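Local coordinates for pseudoalteromonas arctica PAMC 21717 (Pseudoalteromonas arctica, PDB 5YL7), which hydrolyses peptide bonds as a cold-active serine protease of the subtilase family, probably with a Ser-His-Asp triad, and binds several calcium ions, at residues D28-S33 / I294-P299; G71-D76 / I143-I148; V224-G229 / D254-L259; V195-A200 / H286-A291; A110-N113 / V118-V121. All blocks are in the same frame, centred on the assembly; numbering follows the deposited sequence.

Contact 1. Residues D28-S33 / I294-P299; sequences DTATGS and IKQAKP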
# COMPACT_ATOMS: atom_id res chain seq x y z
N ASP A 28 -1.43 14.88 -15.75
CA ASP A 28 -0.91 15.82 -16.77
C ASP A 28 0.50 16.18 -16.51
O ASP A 28 1.19 16.68 -17.44
CB ASP A 28 -1.86 17.04 -16.78
CG ASP A 28 -3.17 16.73 -17.36
OD1 ASP A 28 -3.32 15.78 -18.15
OD2 ASP A 28 -4.18 17.43 -16.92
N THR A 29 1.02 16.12 -15.25
CA THR A 29 2.33 16.60 -14.84
C THR A 29 3.24 15.47 -14.36
O THR A 29 4.46 15.50 -14.44
CB THR A 29 2.11 17.64 -13.57
OG1 THR A 29 1.36 18.77 -14.11
CG2 THR A 29 3.34 18.14 -13.09
N ALA A 30 2.67 14.45 -13.62
CA ALA A 30 3.53 13.41 -13.00
C ALA A 30 2.76 12.11 -13.04
O ALA A 30 1.57 12.04 -12.74
CB ALA A 30 3.84 13.78 -11.56
N THR A 31 3.52 11.05 -13.24
CA THR A 31 3.02 9.66 -13.29
C THR A 31 3.89 8.67 -12.49
O THR A 31 3.60 7.46 -12.48
CB THR A 31 2.91 9.18 -14.73
OG1 THR A 31 4.21 9.29 -15.34
CG2 THR A 31 1.87 10.02 -15.48
N GLY A 32 4.93 9.15 -11.87
CA GLY A 32 5.88 8.28 -11.16
C GLY A 32 7.04 7.81 -11.88
O GLY A 32 7.82 7.01 -11.38
N SER A 33 7.26 8.34 -13.11
CA SER A 33 8.46 7.88 -13.91
C SER A 33 9.75 8.05 -13.14
O SER A 33 10.00 9.09 -12.56
CB SER A 33 8.62 8.79 -15.11
OG SER A 33 7.51 8.73 -15.93
N ILE A 294 4.93 12.92 -6.33
CA ILE A 294 5.71 13.98 -5.73
C ILE A 294 7.13 13.78 -5.98
O ILE A 294 7.87 14.78 -6.34
CB ILE A 294 5.42 14.08 -4.18
CG1 ILE A 294 4.03 14.58 -3.93
CG2 ILE A 294 6.46 14.91 -3.50
CD1 ILE A 294 3.53 14.27 -2.50
N LYS A 295 7.71 12.61 -5.81
CA LYS A 295 9.15 12.35 -6.00
C LYS A 295 9.53 12.51 -7.46
O LYS A 295 10.67 12.95 -7.68
CB LYS A 295 9.48 10.96 -5.45
CG LYS A 295 10.95 10.67 -5.37
CD LYS A 295 11.63 11.52 -4.33
CE LYS A 295 13.05 11.05 -4.07
NZ LYS A 295 13.79 11.80 -3.14
N GLN A 296 8.71 12.20 -8.41
CA GLN A 296 9.04 12.51 -9.82
C GLN A 296 9.16 14.02 -9.99
O GLN A 296 10.12 14.51 -10.60
CB GLN A 296 8.02 11.99 -10.76
CG GLN A 296 8.36 12.30 -12.25
CD GLN A 296 7.23 12.05 -13.16
OE1 GLN A 296 6.25 11.37 -12.91
NE2 GLN A 296 7.38 12.47 -14.40
N ALA A 297 8.24 14.78 -9.47
CA ALA A 297 8.23 16.25 -9.64
C ALA A 297 9.33 16.87 -8.86
O ALA A 297 9.86 17.93 -9.30
CB ALA A 297 6.89 16.79 -9.22
N LYS A 298 9.76 16.38 -7.73
CA LYS A 298 10.77 16.92 -6.82
C LYS A 298 11.73 15.78 -6.47
O LYS A 298 11.66 15.19 -5.38
CB LYS A 298 10.04 17.49 -5.61
CG LYS A 298 11.00 18.31 -4.71
CD LYS A 298 10.21 18.90 -3.56
CE LYS A 298 11.01 19.52 -2.43
NZ LYS A 298 11.94 20.56 -2.98
N PRO A 299 12.72 15.45 -7.33
CA PRO A 299 13.55 14.30 -7.11
C PRO A 299 14.44 14.35 -5.92
O PRO A 299 14.95 13.31 -5.49
CB PRO A 299 14.32 14.15 -8.45
CG PRO A 299 13.68 14.98 -9.39
CD PRO A 299 12.84 16.02 -8.69
O HOH W 1 4.99 11.87 -16.17
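Gln296 reaches from the last turn of its helix into the bend of loop 28-33, and its OE1 collects backbone N-H groups there. Thr31 N lies 2.8 Å from Gln296 OE1 with an N-H...O angle of 159°, and Gly32 N comes equally close along a more bent path. Both donors are tilted by less than 20° from the carbonyl plane of the amide. A third, weak bond runs from Ser33 N to Gln296 OE1 at 3.2 Å. Ala30 closes against the same oxygen, its CB 3.7 Å from Gln296 OE1. The other half of the amide is held through water: Gln296 NE2 donates at 3.0 Å to a molecule that also hydrogen-bonds Thr31 OG1, and both the oxygen and the nitrogen are thereby held. Thr31 OG1 has a further partner in Asn124 ND2. What delivers the amide is an extended chain, CG standing anti to the backbone N (chi1 -180°). The positive phi of Gly32 is consistent with the bend that gathers three successive N-H groups. The contact ties the loop between helix 23-27 and strand 36-41 to the C-terminal end of helix 280-297, with helix 331-338 packing on Ala30 and Ala297.

Contact 2. Residues G71-D76 / I143-I148; sequences GGRDSD and IADGII. With CA (calcium ion), chain D; CA (calcium ion), chain E.
Arg73 and Asp145 make the direct link between loop 71-76 and helix 140-150, a salt bridge in which two nitrogens grip one oxygen. Arg73 NH2 lies 2.9 Å from Asp145 OD2, and Arg73 NH1 reaches the same Asp145 OD2 at 3.0 Å. The oxygen sits at the guanidinium edge, 6° out of its plane, while the carboxylate is turned 80° against that plane. NH2 uses the anti lone pair of OD2; NH1 approaches on the anti side but well out of the carboxylate plane. Arg73 spans the distance by an extended chain. Its NE is hydrogen-bonded to Met60 O and its NH2 joins Asp142 in a second salt bridge, which fixes the rotation of the group.

Metal coordination organises the loop itself. Asp74 OD2 bridges two calcium ions, 2.4 Å from the one also held by Gly71 O and Gly72 O, and Asp74 OD1 completes a bidentate grip on the other, which takes Asp76 O as well.

Among hydrogen bonds, Asp76 N donates to Asp74 OD1 at 2.8 Å, an Asx turn. With Asp59 and Asp69 as further ligands, this is a two-calcium surface loop of the subtilase domain, tied by Arg73 to Asp145 and Asp142, both on helix 140-150.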
# COMPACT_ATOMS: atom_id res chain seq x y z
N GLY A 71 10.94 -22.95 2.10
CA GLY A 71 12.14 -22.55 2.77
C GLY A 71 12.01 -21.19 3.35
O GLY A 71 10.96 -20.49 3.28
N GLY A 72 13.06 -20.79 4.01
CA GLY A 72 13.20 -19.47 4.64
C GLY A 72 13.42 -18.37 3.69
O GLY A 72 12.92 -18.37 2.54
N ARG A 73 14.18 -17.37 4.06
CA ARG A 73 14.35 -16.19 3.24
C ARG A 73 14.83 -16.55 1.88
O ARG A 73 15.72 -17.39 1.71
CB ARG A 73 15.18 -15.10 3.97
CG ARG A 73 14.49 -14.61 5.23
CD ARG A 73 15.31 -13.42 5.81
NE ARG A 73 14.56 -12.80 6.88
CZ ARG A 73 15.03 -11.83 7.68
NH1 ARG A 73 16.27 -11.41 7.51
NH2 ARG A 73 14.21 -11.30 8.51
N ASP A 74 14.36 -15.85 0.86
CA ASP A 74 14.71 -16.18 -0.50
C ASP A 74 14.44 -15.06 -1.44
O ASP A 74 13.69 -14.11 -1.09
CB ASP A 74 13.96 -17.42 -0.98
CG ASP A 74 12.46 -17.19 -1.15
OD1 ASP A 74 12.08 -16.78 -2.29
OD2 ASP A 74 11.66 -17.40 -0.25
N SER A 75 14.93 -15.07 -2.65
CA SER A 75 14.83 -13.96 -3.57
C SER A 75 13.49 -13.86 -4.34
O SER A 75 13.35 -12.88 -5.03
CB SER A 75 16.01 -13.87 -4.54
OG SER A 75 15.90 -14.95 -5.41
N ASP A 76 12.60 -14.83 -4.18
CA ASP A 76 11.34 -14.81 -4.97
C ASP A 76 10.22 -14.35 -4.05
O ASP A 76 9.75 -15.06 -3.18
CB ASP A 76 11.10 -16.21 -5.50
CG ASP A 76 9.94 -16.27 -6.38
OD1 ASP A 76 9.17 -15.31 -6.53
OD2 ASP A 76 9.77 -17.30 -7.12
N ILE A 143 9.36 -8.09 9.00
CA ILE A 143 8.85 -6.81 8.49
C ILE A 143 9.91 -5.75 8.59
O ILE A 143 10.15 -4.96 7.66
CB ILE A 143 7.54 -6.43 9.14
CG1 ILE A 143 6.48 -7.51 8.85
CG2 ILE A 143 7.13 -5.06 8.73
CD1 ILE A 143 5.29 -7.47 9.76
N ALA A 144 10.57 -5.68 9.74
CA ALA A 144 11.61 -4.65 9.96
C ALA A 144 12.77 -4.83 9.05
O ALA A 144 13.27 -3.86 8.45
CB ALA A 144 12.05 -4.69 11.43
N ASP A 145 13.24 -6.06 8.83
CA ASP A 145 14.29 -6.30 7.85
C ASP A 145 13.86 -5.91 6.42
O ASP A 145 14.63 -5.43 5.60
CB ASP A 145 14.80 -7.71 7.96
CG ASP A 145 15.66 -7.95 9.15
OD1 ASP A 145 16.19 -6.96 9.74
OD2 ASP A 145 15.92 -9.14 9.44
N GLY A 146 12.55 -6.15 6.15
CA GLY A 146 12.02 -5.69 4.90
C GLY A 146 12.11 -4.18 4.65
O GLY A 146 12.44 -3.72 3.58
N ILE A 147 11.78 -3.45 5.75
CA ILE A 147 11.87 -1.97 5.69
C ILE A 147 13.31 -1.55 5.42
O ILE A 147 13.58 -0.76 4.52
CB ILE A 147 11.41 -1.36 7.01
CG1 ILE A 147 9.88 -1.63 7.26
CG2 ILE A 147 11.76 0.09 7.12
CD1 ILE A 147 9.41 -1.34 8.67
N ILE A 148 14.22 -2.15 6.18
CA ILE A 148 15.66 -1.81 5.99
C ILE A 148 16.12 -2.09 4.55
O ILE A 148 16.65 -1.20 3.87
CB ILE A 148 16.51 -2.60 7.01
CG1 ILE A 148 16.20 -2.13 8.42
CG2 ILE A 148 18.02 -2.43 6.67
CD1 ILE A 148 16.65 -3.12 9.46
CA CA D . 10.93 -18.88 1.46
CA CA E . 9.64 -16.98 -1.73
O HOH W 2 10.12 -17.11 2.78
O HOH W 3 12.19 -20.48 0.32
O HOH W 4 10.03 -18.83 -3.14
O HOH W 5 7.49 -17.13 -2.67

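Contact 3. Residues V224-G229 / D254-L259; sequences VGRNGG and DSEGVL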
# COMPACT_ATOMS: atom_id res chain seq x y z
N VAL A 224 -11.31 6.76 3.75
CA VAL A 224 -12.64 7.23 3.41
C VAL A 224 -13.30 6.28 2.48
O VAL A 224 -12.70 5.57 1.67
CB VAL A 224 -12.71 8.66 2.88
CG1 VAL A 224 -12.21 9.65 3.93
CG2 VAL A 224 -11.95 8.82 1.59
N GLY A 225 -14.64 6.28 2.52
CA GLY A 225 -15.46 5.61 1.50
C GLY A 225 -15.75 6.49 0.36
O GLY A 225 -15.34 7.65 0.25
N ARG A 226 -16.62 6.00 -0.54
CA ARG A 226 -17.06 6.70 -1.71
C ARG A 226 -17.83 7.98 -1.41
O ARG A 226 -17.88 8.86 -2.26
CB ARG A 226 -17.83 5.70 -2.61
CG ARG A 226 -18.15 6.25 -3.99
CD ARG A 226 -18.64 5.10 -4.86
NE ARG A 226 -18.81 5.49 -6.25
CZ ARG A 226 -19.11 4.57 -7.18
NH1 ARG A 226 -19.33 3.31 -6.86
NH2 ARG A 226 -19.02 4.94 -8.44
N ASN A 227 -18.36 8.11 -0.21
CA ASN A 227 -18.97 9.34 0.21
C ASN A 227 -17.99 10.42 0.62
O ASN A 227 -18.38 11.55 0.88
CB ASN A 227 -19.99 9.13 1.39
CG ASN A 227 -19.32 8.61 2.65
OD1 ASN A 227 -18.17 8.15 2.63
ND2 ASN A 227 -19.95 8.81 3.79
N GLY A 228 -16.69 10.10 0.73
CA GLY A 228 -15.73 11.06 1.24
C GLY A 228 -15.77 11.26 2.75
O GLY A 228 -15.14 12.24 3.20
N GLY A 229 -16.42 10.40 3.45
CA GLY A 229 -16.37 10.39 4.90
C GLY A 229 -15.66 9.18 5.39
O GLY A 229 -15.38 8.23 4.65
N ASP A 254 -18.15 -6.07 -3.33
CA ASP A 254 -19.01 -4.93 -3.62
C ASP A 254 -18.24 -3.84 -4.37
O ASP A 254 -17.14 -3.43 -3.90
CB ASP A 254 -19.48 -4.42 -2.21
CG ASP A 254 -20.33 -3.16 -2.19
OD1 ASP A 254 -20.61 -2.56 -3.21
OD2 ASP A 254 -20.68 -2.86 -0.99
N SER A 255 -18.78 -3.26 -5.44
CA SER A 255 -18.17 -2.26 -6.23
C SER A 255 -17.98 -0.92 -5.56
O SER A 255 -17.37 0.00 -6.11
CB SER A 255 -18.78 -2.15 -7.60
OG SER A 255 -20.16 -1.73 -7.43
N GLU A 256 -18.57 -0.78 -4.36
CA GLU A 256 -18.24 0.37 -3.50
C GLU A 256 -16.79 0.29 -2.98
O GLU A 256 -16.25 1.28 -2.43
CB GLU A 256 -19.17 0.47 -2.30
CG GLU A 256 -20.63 0.80 -2.65
CD GLU A 256 -20.76 2.13 -3.24
OE1 GLU A 256 -20.67 3.13 -2.45
OE2 GLU A 256 -20.77 2.34 -4.43
N GLY A 257 -16.11 -0.86 -3.11
CA GLY A 257 -14.70 -1.00 -2.72
C GLY A 257 -13.74 -0.39 -3.71
O GLY A 257 -14.11 0.24 -4.69
N VAL A 258 -12.49 -0.73 -3.45
CA VAL A 258 -11.35 -0.28 -4.28
C VAL A 258 -10.98 -1.41 -5.24
O VAL A 258 -10.73 -2.54 -4.79
CB VAL A 258 -10.16 0.17 -3.41
CG1 VAL A 258 -8.92 0.30 -4.23
CG2 VAL A 258 -10.49 1.40 -2.63
N LEU A 259 -11.05 -1.11 -6.53
CA LEU A 259 -10.79 -2.14 -7.56
C LEU A 259 -9.31 -2.15 -7.96
O LEU A 259 -8.68 -1.12 -8.14
CB LEU A 259 -11.57 -1.79 -8.81
CG LEU A 259 -11.54 -2.77 -9.97
CD1 LEU A 259 -12.13 -4.11 -9.63
CD2 LEU A 259 -12.24 -2.25 -11.20
O HOH W 6 -16.98 3.10 -0.59
O HOH W 7 -20.54 0.78 -7.34
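Arg226 NH1 and Glu256 OE2 form the salt bridge that joins two surface turns, 3.0 Å apart with an N-H...O angle of 134°. The bond is bent, and OE2 is met on its syn side but 28° out of the carboxylate plane; it lies tilted from the guanidinium plane too, although the two groups are only 14° from parallel. The carboxylate also rests along the aliphatic part of the arginine, with Glu256 OE1 3.7 Å from Arg226 CD. Glu256 gets there by a bend at chi2, whereas Arg226 is extended from CG to NE and crosses it at about a right angle. A stronger polar partner of the arginine is Glu16, which forms a salt bridge with NH2, and Trp12 packs against the chain. With a leucine here, the carboxylates of Glu256 and Glu16 would probably both lose their positive mate.

Water adds a bridge between the backbones, accepting from Arg226 N at 2.9 Å and donating to Glu256 O. Each turn is braced internally: Glu256 N donates to Asp254 OD1 at 2.9 Å and Gly229 N to Asn227 OD1, both Asx turns. The arrangement is a pair of type I beta turns, Gly225-Gly228 and Asp254-Gly257, pinned together at the surface by a direct ion pair, with water bridging the backbones alongside.

Contact 4. Residues V195-A200 / H286-A291; sequences VVVIAA and HVAGVA
The central parallel sheet of the subtilase fold is covered here by helix 280-297, which lies over strand 195-199, and the two run nearly antiparallel: the short segments make an angle of 163° and their axes approach to 8.4 Å. That separation is consistent with the small and branched side chains between them. Val197 is the main one on the strand; its CG1, anti to the backbone N (chi1 -180°), meets Val287 CG1 at 3.8 Å, the two side chains crossing obliquely. Its other methyl lies over the helix backbone, Val197 CG2 being 4.2 Å from Ala288 CA. Two residues earlier on the same face of the strand, Val195 CG1 touches Ala291 CB at 4.1 Å. The helix residues 287, 288 and 291 thus present one stripe to the alternate strand positions 195 and 197. Val221 of the next strand flanks Val197 and Val287, and Ile306 of helix 303-312 closes over Val195 and Ala291. All five touching residues are buried, and their side chains meet carbon to carbon, though Val197 CG1 also lies near Ala288 N; sheet and helix are held here by dispersion and exclusion of water, with alanines permitting the close approach.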
# COMPACT_ATOMS: atom_id res chain seq x y z
N VAL A 195 10.49 7.63 2.15
CA VAL A 195 9.27 7.94 2.90
C VAL A 195 8.47 6.68 3.16
O VAL A 195 8.41 5.79 2.30
CB VAL A 195 8.46 9.05 2.19
CG1 VAL A 195 7.86 8.58 0.88
CG2 VAL A 195 7.37 9.65 3.08
N VAL A 196 7.85 6.62 4.33
CA VAL A 196 7.18 5.40 4.80
C VAL A 196 5.69 5.69 4.96
O VAL A 196 5.35 6.53 5.80
CB VAL A 196 7.81 4.90 6.09
CG1 VAL A 196 7.14 3.60 6.50
CG2 VAL A 196 9.29 4.63 5.89
N VAL A 197 4.85 5.00 4.20
CA VAL A 197 3.41 5.19 4.21
C VAL A 197 2.76 3.96 4.74
O VAL A 197 3.05 2.86 4.28
CB VAL A 197 2.95 5.49 2.74
CG1 VAL A 197 1.42 5.71 2.72
CG2 VAL A 197 3.64 6.74 2.19
N ILE A 198 1.82 4.14 5.71
CA ILE A 198 1.29 3.04 6.49
C ILE A 198 -0.22 3.15 6.63
O ILE A 198 -0.79 4.24 6.78
CB ILE A 198 1.93 2.98 7.89
CG1 ILE A 198 3.47 2.92 7.72
CG2 ILE A 198 1.40 1.78 8.66
CD1 ILE A 198 4.26 2.85 9.01
N ALA A 199 -0.88 1.99 6.51
CA ALA A 199 -2.31 1.87 6.84
C ALA A 199 -2.56 1.98 8.31
O ALA A 199 -1.97 1.27 9.12
CB ALA A 199 -2.83 0.58 6.35
N ALA A 200 -3.55 2.81 8.70
CA ALA A 200 -3.80 3.04 10.19
C ALA A 200 -4.48 1.94 10.81
O ALA A 200 -4.50 1.91 12.12
CB ALA A 200 -4.58 4.30 10.36
N HIS A 286 -2.85 4.36 -2.30
CA HIS A 286 -3.17 5.64 -2.96
C HIS A 286 -2.19 6.68 -2.55
O HIS A 286 -1.67 7.49 -3.38
CB HIS A 286 -4.60 6.07 -2.68
CG HIS A 286 -5.69 5.30 -3.39
ND1 HIS A 286 -6.28 4.16 -2.90
CD2 HIS A 286 -6.31 5.54 -4.60
CE1 HIS A 286 -7.20 3.78 -3.79
NE2 HIS A 286 -7.26 4.60 -4.81
N VAL A 287 -1.92 6.79 -1.25
CA VAL A 287 -1.00 7.78 -0.73
C VAL A 287 0.46 7.47 -1.14
O VAL A 287 1.18 8.42 -1.50
CB VAL A 287 -1.15 7.92 0.78
CG1 VAL A 287 -0.19 8.93 1.39
CG2 VAL A 287 -2.57 8.22 1.12
N ALA A 288 0.85 6.23 -1.14
CA ALA A 288 2.18 5.85 -1.60
C ALA A 288 2.33 6.22 -3.04
O ALA A 288 3.39 6.69 -3.43
CB ALA A 288 2.43 4.37 -1.35
N GLY A 289 1.27 6.01 -3.83
CA GLY A 289 1.38 6.43 -5.24
C GLY A 289 1.54 7.91 -5.36
O GLY A 289 2.34 8.38 -6.19
N VAL A 290 0.80 8.73 -4.60
CA VAL A 290 1.02 10.18 -4.65
C VAL A 290 2.38 10.54 -4.18
O VAL A 290 2.99 11.49 -4.76
CB VAL A 290 -0.14 10.95 -3.97
CG1 VAL A 290 0.11 12.46 -4.03
CG2 VAL A 290 -1.47 10.63 -4.64
N ALA A 291 2.92 9.88 -3.16
CA ALA A 291 4.31 10.13 -2.79
C ALA A 291 5.26 9.90 -3.96
O ALA A 291 6.22 10.70 -4.13
CB ALA A 291 4.68 9.23 -1.60

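Contact 5. Residues A110-N113 / V118-V121; sequences AVTN and VAGV. With CA (calcium ion), chain C.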
# COMPACT_ATOMS: atom_id res chain seq x y z
N ALA A 110 -0.39 -0.52 -11.26
CA ALA A 110 -0.92 -1.32 -12.36
C ALA A 110 -0.52 -0.62 -13.66
O ALA A 110 -0.47 0.58 -13.80
CB ALA A 110 -2.41 -1.46 -12.32
N VAL A 111 -0.32 -1.51 -14.66
CA VAL A 111 0.03 -1.04 -16.01
C VAL A 111 -1.14 -0.31 -16.61
O VAL A 111 -2.25 -0.84 -16.61
CB VAL A 111 0.47 -2.21 -16.86
CG1 VAL A 111 0.77 -1.66 -18.30
CG2 VAL A 111 1.67 -2.98 -16.32
N THR A 112 -0.94 0.90 -17.03
CA THR A 112 -1.97 1.84 -17.39
C THR A 112 -1.80 2.22 -18.90
O THR A 112 -0.72 2.24 -19.43
CB THR A 112 -1.91 3.02 -16.45
OG1 THR A 112 -2.14 2.49 -15.11
CG2 THR A 112 -2.92 4.07 -16.68
N ASN A 113 -2.97 2.56 -19.47
CA ASN A 113 -3.02 2.93 -20.93
C ASN A 113 -2.66 1.81 -21.75
O ASN A 113 -2.20 2.02 -22.91
CB ASN A 113 -2.15 4.14 -21.22
CG ASN A 113 -2.87 5.33 -20.95
OD1 ASN A 113 -4.05 5.45 -21.36
ND2 ASN A 113 -2.16 6.30 -20.38
N VAL A 118 -7.25 -2.35 -15.26
CA VAL A 118 -7.25 -1.18 -14.41
C VAL A 118 -6.13 -0.20 -14.63
O VAL A 118 -5.19 -0.52 -15.45
CB VAL A 118 -7.29 -1.63 -12.89
CG1 VAL A 118 -8.56 -2.38 -12.56
CG2 VAL A 118 -6.08 -2.47 -12.58
N ALA A 119 -6.14 0.92 -13.90
CA ALA A 119 -5.04 1.82 -13.84
C ALA A 119 -4.41 1.82 -12.46
O ALA A 119 -5.01 1.30 -11.50
CB ALA A 119 -5.51 3.22 -14.23
N GLY A 120 -3.20 2.35 -12.40
CA GLY A 120 -2.47 2.50 -11.14
C GLY A 120 -2.28 3.96 -10.86
O GLY A 120 -2.27 4.84 -11.73
N VAL A 121 -2.06 4.33 -9.57
CA VAL A 121 -1.89 5.73 -9.18
C VAL A 121 -0.61 6.29 -9.73
O VAL A 121 -0.60 7.43 -10.23
CB VAL A 121 -1.93 5.81 -7.64
CG1 VAL A 121 -1.59 7.21 -7.18
CG2 VAL A 121 -3.31 5.40 -7.13
CA CA C . -4.28 -1.67 -17.30
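Thr112 faces the 118-121 segment with both branches of its side chain, and each does a different job. Its hydroxyl accepts from Gly120 N, 2.9 Å from Thr112 OG1 with an N-H...O angle of 156°, and donates back within its own segment to Ala110 O, also at 2.9 Å, coming from above the carbonyl plane. Its methyl lies against Ala119, with Thr112 CG2 3.7 Å from Ala119 CB. The torsion explains the split: OG1 is anti to the carbonyl carbon (chi1 -61°), while CG2 takes the place anti to the backbone N, and Ala119 is touched by both.

Ala110 points the same way, and its CB meets Val118 CG2 at 3.8 Å; at the same distance it rests on the carbonyl carbon of Ala119. Gly120 lies so close to Ala110 that a side chain at this glycine would strike the alanine's backbone N. A valine in place of Thr112 would probably leave Gly120 N and Ala110 O without the hydroxyl that joins them, loosening the segments beside the metal.

That metal is a calcium ion, bound by Val111 O at 2.3 Å and Val118 O at 2.4 Å, one carbonyl from each segment. The two oxygens stand only 3.2 Å apart, not hydrogen-bonded but held by their shared cation. Asp5, Asp49, Asn114 and Glu116 complete the site. The chemistry implies two cross-links between the arms of one short loop: the calcium draws together carbonyls that would otherwise probably repel, and the threonine hydroxyl, donor to one arm and acceptor from the other, bridges them.

Overall arrangement
From the N terminus, loop 28-33 opens the widest loop, which contact 1 closes at the end of helix 280-297; the other four contacts all nest inside it. Contact 2 opens next at 71-76 and closes on helix 140-150, enclosing contact 5, the short calcium loop after helix 100-109. Contact 4 then starts on strand 195-199 and closes on helix 280-297, with the turns of contact 3 nested between. No two contacts cross. Contact 4 touches contacts 3 and 5 through His286 with Val258 and Gly289 with Val121; contacts 3 and 5 also touch, Leu259 on Val118. Contact 2 touches none of the others, though its nearest atoms come to about 5 Å from contact 4.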